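Local coordinates for OxsB protein (PDB 5UL3), which catalyses the cobalamin-dependent radical SAM ring contraction of dAMP to an oxetane aldehyde, a step in the biosynthesis of oxetanocin A, at residues M630-H633 against R634-H638; N723-K726 against R727-D731. One frame throughout, in Å; residues are numbered along the deposited sequence.

Interaction 1: residues M630-H633 against R634-H638; sequences METH and REISH. With EDO (1,2-ethanediol), chain T; EDO (1,2-ethanediol), chain H.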
loop_
_atom_site.group_PDB
_atom_site.type_symbol
_atom_site.label_atom_id
_atom_site.label_comp_id
_atom_site.label_asym_id
_atom_site.label_seq_id
_atom_site.Cartn_x
_atom_site.Cartn_y
_atom_site.Cartn_z
ATOM N N MET A 630 20.608 -9.551 13.580
ATOM C CA MET A 630 19.169 -9.537 13.324
ATOM C C MET A 630 18.603 -10.947 13.217
ATOM O O MET A 630 17.510 -11.216 13.725
ATOM C CB MET A 630 18.878 -8.719 12.069
ATOM C CG MET A 630 18.944 -7.224 12.336
ATOM S SD MET A 630 18.696 -6.225 10.856
ATOM C CE MET A 630 20.274 -6.414 10.121
ATOM N N GLU A 631 19.326 -11.867 12.565
ATOM C CA GLU A 631 18.866 -13.256 12.508
ATOM C C GLU A 631 18.789 -13.868 13.895
ATOM O O GLU A 631 17.851 -14.608 14.210
ATOM C CB GLU A 631 19.805 -14.106 11.652
ATOM C CG GLU A 631 19.899 -13.725 10.184
ATOM C CD GLU A 631 20.912 -14.595 9.458
ATOM O OE1 GLU A 631 22.051 -14.735 9.966
ATOM O OE2 GLU A 631 20.559 -15.168 8.410
ATOM N N THR A 632 19.806 -13.614 14.723
ATOM C CA THR A 632 19.824 -14.185 16.056
ATOM C C THR A 632 18.693 -13.624 16.904
ATOM O O THR A 632 18.026 -14.372 17.635
ATOM C CB THR A 632 21.192 -13.922 16.690
ATOM O OG1 THR A 632 22.177 -14.576 15.889
ATOM C CG2 THR A 632 21.248 -14.476 18.098
ATOM N N HIS A 633 18.468 -12.314 16.815
ATOM C CA HIS A 633 17.360 -11.682 17.529
ATOM C C HIS A 633 16.020 -12.312 17.161
ATOM O O HIS A 633 15.196 -12.597 18.039
ATOM C CB HIS A 633 17.336 -10.190 17.218
ATOM C CG HIS A 633 16.081 -9.498 17.646
ATOM N ND1 HIS A 633 15.191 -8.946 16.749
ATOM C CD2 HIS A 633 15.572 -9.257 18.877
ATOM C CE1 HIS A 633 14.188 -8.398 17.413
ATOM N NE2 HIS A 633 14.398 -8.571 18.706
ATOM N N ARG A 634 15.788 -12.530 15.865
ATOM C CA ARG A 634 14.538 -13.150 15.428
ATOM C C ARG A 634 14.400 -14.548 16.003
ATOM O O ARG A 634 13.322 -14.947 16.455
ATOM C CB ARG A 634 14.490 -13.192 13.899
ATOM C CG ARG A 634 13.252 -13.893 13.343
ATOM C CD ARG A 634 13.400 -14.106 11.832
ATOM N NE ARG A 634 13.434 -12.854 11.072
ATOM C CZ ARG A 634 12.360 -12.239 10.586
ATOM N NH1 ARG A 634 11.127 -12.742 10.780
ATOM N NH2 ARG A 634 12.515 -11.122 9.893
ATOM N N GLU A 635 15.487 -15.309 15.976
ATOM C CA GLU A 635 15.503 -16.644 16.552
ATOM C C GLU A 635 15.180 -16.599 18.044
ATOM O O GLU A 635 14.321 -17.345 18.534
ATOM C CB GLU A 635 16.885 -17.239 16.276
ATOM C CG GLU A 635 17.126 -18.675 16.600
ATOM C CD GLU A 635 18.509 -19.096 16.123
ATOM O OE1 GLU A 635 18.695 -19.216 14.895
ATOM O OE2 GLU A 635 19.419 -19.252 16.965
ATOM N N ILE A 636 15.830 -15.693 18.779
ATOM C CA ILE A 636 15.573 -15.575 20.215
ATOM C C ILE A 636 14.126 -15.167 20.465
ATOM O O ILE A 636 13.485 -15.649 21.406
ATOM C CB ILE A 636 16.553 -14.575 20.863
ATOM C CG1 ILE A 636 18.001 -15.060 20.738
ATOM C CG2 ILE A 636 16.195 -14.346 22.329
ATOM C CD1 ILE A 636 19.024 -13.963 21.132
ATOM N N SER A 637 13.589 -14.277 19.625
ATOM C CA SER A 637 12.201 -13.844 19.779
ATOM C C SER A 637 11.222 -14.977 19.494
ATOM O O SER A 637 10.187 -15.085 20.163
ATOM C CB SER A 637 11.914 -12.655 18.857
ATOM O OG SER A 637 12.701 -11.531 19.231
ATOM N N HIS A 638 11.509 -15.814 18.493
ATOM C CA HIS A 638 10.625 -16.949 18.243
ATOM C C HIS A 638 10.614 -17.899 19.434
ATOM O O HIS A 638 9.551 -18.327 19.904
ATOM C CB HIS A 638 11.040 -17.715 16.990
ATOM C CG HIS A 638 10.295 -19.004 16.834
ATOM N ND1 HIS A 638 9.034 -19.064 16.279
ATOM C CD2 HIS A 638 10.594 -20.266 17.225
ATOM C CE1 HIS A 638 8.599 -20.314 16.313
ATOM N NE2 HIS A 638 9.526 -21.063 16.885
HETATM C C1 EDO T . 16.816 -11.227 9.757
HETATM O O1 EDO T . 16.015 -12.395 9.996
HETATM C C2 EDO T . 15.988 -10.198 9.014
HETATM O O2 EDO T . 14.963 -9.736 9.887
HETATM C C1 EDO H . 6.927 -16.263 15.698
HETATM O O1 EDO H . 7.864 -17.072 14.976
HETATM C C2 EDO H . 6.099 -15.498 14.663
HETATM O O2 EDO H . 5.089 -14.764 15.344
#

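Interaction 2: residues N723-K726 against R727-D731; sequences NTLK and RWFSD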
loop_
_atom_site.group_PDB
_atom_site.type_symbol
_atom_site.label_atom_id
_atom_site.label_comp_id
_atom_site.label_asym_id
_atom_site.label_seq_id
_atom_site.Cartn_x
_atom_site.Cartn_y
_atom_site.Cartn_z
ATOM N N ASN A 723 24.982 4.151 22.792
ATOM C CA ASN A 723 23.999 4.680 23.738
ATOM C C ASN A 723 22.854 3.699 23.968
ATOM O O ASN A 723 22.445 3.477 25.113
ATOM C CB ASN A 723 23.449 6.023 23.251
ATOM C CG ASN A 723 24.490 7.136 23.280
ATOM O OD1 ASN A 723 25.488 7.055 23.996
ATOM N ND2 ASN A 723 24.251 8.185 22.499
ATOM N N THR A 724 22.301 3.114 22.896
ATOM C CA THR A 724 21.189 2.187 23.102
ATOM C C THR A 724 21.638 0.894 23.777
ATOM O O THR A 724 20.887 0.329 24.579
ATOM C CB THR A 724 20.457 1.883 21.780
ATOM O OG1 THR A 724 21.352 1.289 20.824
ATOM C CG2 THR A 724 19.840 3.160 21.202
ATOM N N LEU A 725 22.851 0.409 23.493
ATOM C CA LEU A 725 23.345 -0.763 24.214
ATOM C C LEU A 725 23.464 -0.472 25.709
ATOM O O LEU A 725 23.007 -1.261 26.546
ATOM C CB LEU A 725 24.700 -1.208 23.648
ATOM C CG LEU A 725 24.755 -1.984 22.325
ATOM C CD1 LEU A 725 26.232 -2.137 21.905
ATOM C CD2 LEU A 725 24.100 -3.335 22.486
ATOM N N LYS A 726 24.070 0.666 26.059
ATOM C CA LYS A 726 24.252 1.011 27.468
ATOM C C LYS A 726 22.915 1.054 28.195
ATOM O O LYS A 726 22.771 0.497 29.291
ATOM C CB LYS A 726 24.968 2.361 27.588
ATOM C CG LYS A 726 25.247 2.781 29.027
ATOM C CD LYS A 726 25.952 4.128 29.055
ATOM C CE LYS A 726 26.463 4.428 30.470
ATOM N NZ LYS A 726 27.209 5.715 30.539
ATOM N N ARG A 727 21.920 1.695 27.579
ATOM C CA ARG A 727 20.584 1.742 28.158
ATOM C C ARG A 727 19.973 0.350 28.265
ATOM O O ARG A 727 19.362 0.014 29.288
ATOM C CB ARG A 727 19.698 2.658 27.314
ATOM C CG ARG A 727 18.343 2.965 27.923
ATOM C CD ARG A 727 17.595 3.957 27.046
ATOM N NE ARG A 727 18.517 4.977 26.554
ATOM C CZ ARG A 727 18.813 6.097 27.204
ATOM N NH1 ARG A 727 19.677 6.958 26.682
ATOM N NH2 ARG A 727 18.244 6.357 28.377
ATOM N N TRP A 728 20.130 -0.477 27.224
ATOM C CA TRP A 728 19.561 -1.828 27.256
ATOM C C TRP A 728 20.083 -2.621 28.450
ATOM O O TRP A 728 19.307 -3.248 29.185
ATOM C CB TRP A 728 19.864 -2.579 25.955
ATOM C CG TRP A 728 19.018 -3.833 25.819
ATOM C CD1 TRP A 728 17.823 -3.947 25.160
ATOM C CD2 TRP A 728 19.284 -5.123 26.388
ATOM N NE1 TRP A 728 17.336 -5.233 25.275
ATOM C CE2 TRP A 728 18.211 -5.973 26.025
ATOM C CE3 TRP A 728 20.323 -5.647 27.165
ATOM C CZ2 TRP A 728 18.155 -7.314 26.404
ATOM C CZ3 TRP A 728 20.263 -6.978 27.545
ATOM C CH2 TRP A 728 19.187 -7.795 27.166
ATOM N N PHE A 729 21.404 -2.616 28.651
ATOM C CA PHE A 729 21.973 -3.359 29.771
ATOM C C PHE A 729 21.438 -2.834 31.096
ATOM O O PHE A 729 21.081 -3.619 31.981
ATOM C CB PHE A 729 23.503 -3.296 29.727
ATOM C CG PHE A 729 24.100 -4.031 28.546
ATOM C CD1 PHE A 729 23.732 -5.343 28.276
ATOM C CD2 PHE A 729 24.999 -3.392 27.689
ATOM C CE1 PHE A 729 24.259 -6.031 27.192
ATOM C CE2 PHE A 729 25.537 -4.070 26.604
ATOM C CZ PHE A 729 25.164 -5.391 26.351
ATOM N N SER A 730 21.333 -1.510 31.234
ATOM C CA SER A 730 20.852 -0.947 32.490
ATOM C C SER A 730 19.363 -1.196 32.704
ATOM O O SER A 730 18.902 -1.157 33.849
ATOM C CB SER A 730 21.140 0.554 32.547
ATOM O OG SER A 730 20.002 1.298 32.163
ATOM N N ASP A 731 18.604 -1.455 31.641
ATOM C CA ASP A 731 17.170 -1.694 31.758
ATOM C C ASP A 731 16.805 -3.164 31.888
ATOM O O ASP A 731 15.609 -3.482 31.892
ATOM C CB ASP A 731 16.431 -1.105 30.548
ATOM C CG ASP A 731 16.433 0.404 30.550
ATOM O OD1 ASP A 731 16.636 0.990 31.633
ATOM O OD2 ASP A 731 16.234 1.010 29.479
#

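Interaction 1: residues M630-H633 against R634-H638
His633 O takes two hydrogen bonds from Ser637, one from the backbone N at 2.8 Å and one from the hydroxyl, with Ser637 OG 3.0 Å from His633 O. The two donors arrive from opposite faces of the carbonyl plane, and the hydroxyl stands 39° out of it. Ser637 OG can fold back in this way because it lies beside its own backbone N (chi1 -64°). The same oxygen sits over one face of the His633 imidazole, offset toward the rim, with His633 NE2 3.5 Å from Ser637 OG. The buried hydroxyl has a further partner in Trp600 NE1, which joins this turn to helix 588-617.

The other backbone bonds across the contact are i to i+4: Arg634 N to Met630 O, Glu635 N to Glu631 O and Ile636 N to Thr632 O. They belong to the middle of helix 620-648, a long member of the C-terminal helix bundle. Thr632 OG1 turns back along the helix to Ser628 O.

On another side, Arg634 bends at chi3 (-65°) and grips a 1,2-ethanediol with two donors: Arg634 NE lies 2.8 Å from O1 of the diol and Arg634 NH2 lies 2.8 Å from O2. Arg634 NH1 bonds to Val537 O. His638 ND1 and O1 of a second ethanediol share a hydrogen bond at the edge of the ring, 2.7 Å long, while His638 NE2 is hydrogen-bonded to Glu494 OE2 and the ring stacks on Tyr534. Both diols probably come from the crystallisation liquor.

Apolar contact is lighter. The methyl CG2 of Thr632 meets CD1 of Ile636 at 3.8 Å, the two side chains crossing at a slant. Ile636 reaches Trp600 and Ile696, and His633 packs on Met608, Met697 and Leu700, between helices 588-617 and 683-709.

Interaction 2: residues N723-K726 against R727-D731
Phe729 folds back over the turn that begins at Leu725: its CG lies beside the backbone N (chi1 -67°), which brings ring atom CD2 to 3.1 Å from Leu725 O. The ring lies obliquely to that oxygen, and farther out Phe729 CE2 lies 4.2 Å from Leu725 CB, an apolar touch four residues along the helix. Leu725 O also accepts the backbone N of Phe729 at 3.0 Å, a nearly straight bond (169° at the hydrogen). The ring therefore sits alongside a carbonyl that already accepts a backbone N-H, and its cation-pi partner, Arg702, comes from helix 683-709.

On the packed side Trp728 is buried. Its CG, anti to the backbone N (chi1 -166°), carries the indole away from residues 723-726 and toward neighbouring helices: NE1 bonds to Asn604 OD1, and the rings rest on Val607, Met697 and Leu701. Thr724 and Leu725 also meet Val607. These are the last two turns or so of helix 720-730, which lies against helices 588-617 and 683-709 in the C-terminal helix bundle. Thr724 OG1 is occupied by Arg720 O within its own helix.

The solvent side is looser. Lys726 is exposed and runs out fully extended, with no side-chain partner among residues 727-731. Arg727 is likewise exposed; its CB lies 3.6 Å from Asn723 O. Backbone bonds continue beneath these two, with Arg727 N on Asn723 O and Ser730 N on Lys726 O. Farther along, Arg727 O accepts both Asp731 N and the hydroxyl of Ser730, with Ser730 OG 3.2 Å from Arg727 O.

In the fold
Interactions 1 and 2 come in series along the chain, with centres 19 Å apart and nearest atoms about 8 Å apart, so they do not touch. Both are turns of helices in the C-terminal bundle and are related through shared neighbours: helices 588-617 and 683-709 meet each of them. Met697 is common to both, contacting His633 in interaction 1 and Trp728 in interaction 2. Interaction 1 lies about 27 Å from the centre of the chain and interaction 2 about 35 Å, on the same side of it. Both lie away from the cobalamin, iron-sulfur cluster and S-adenosylmethionine sites.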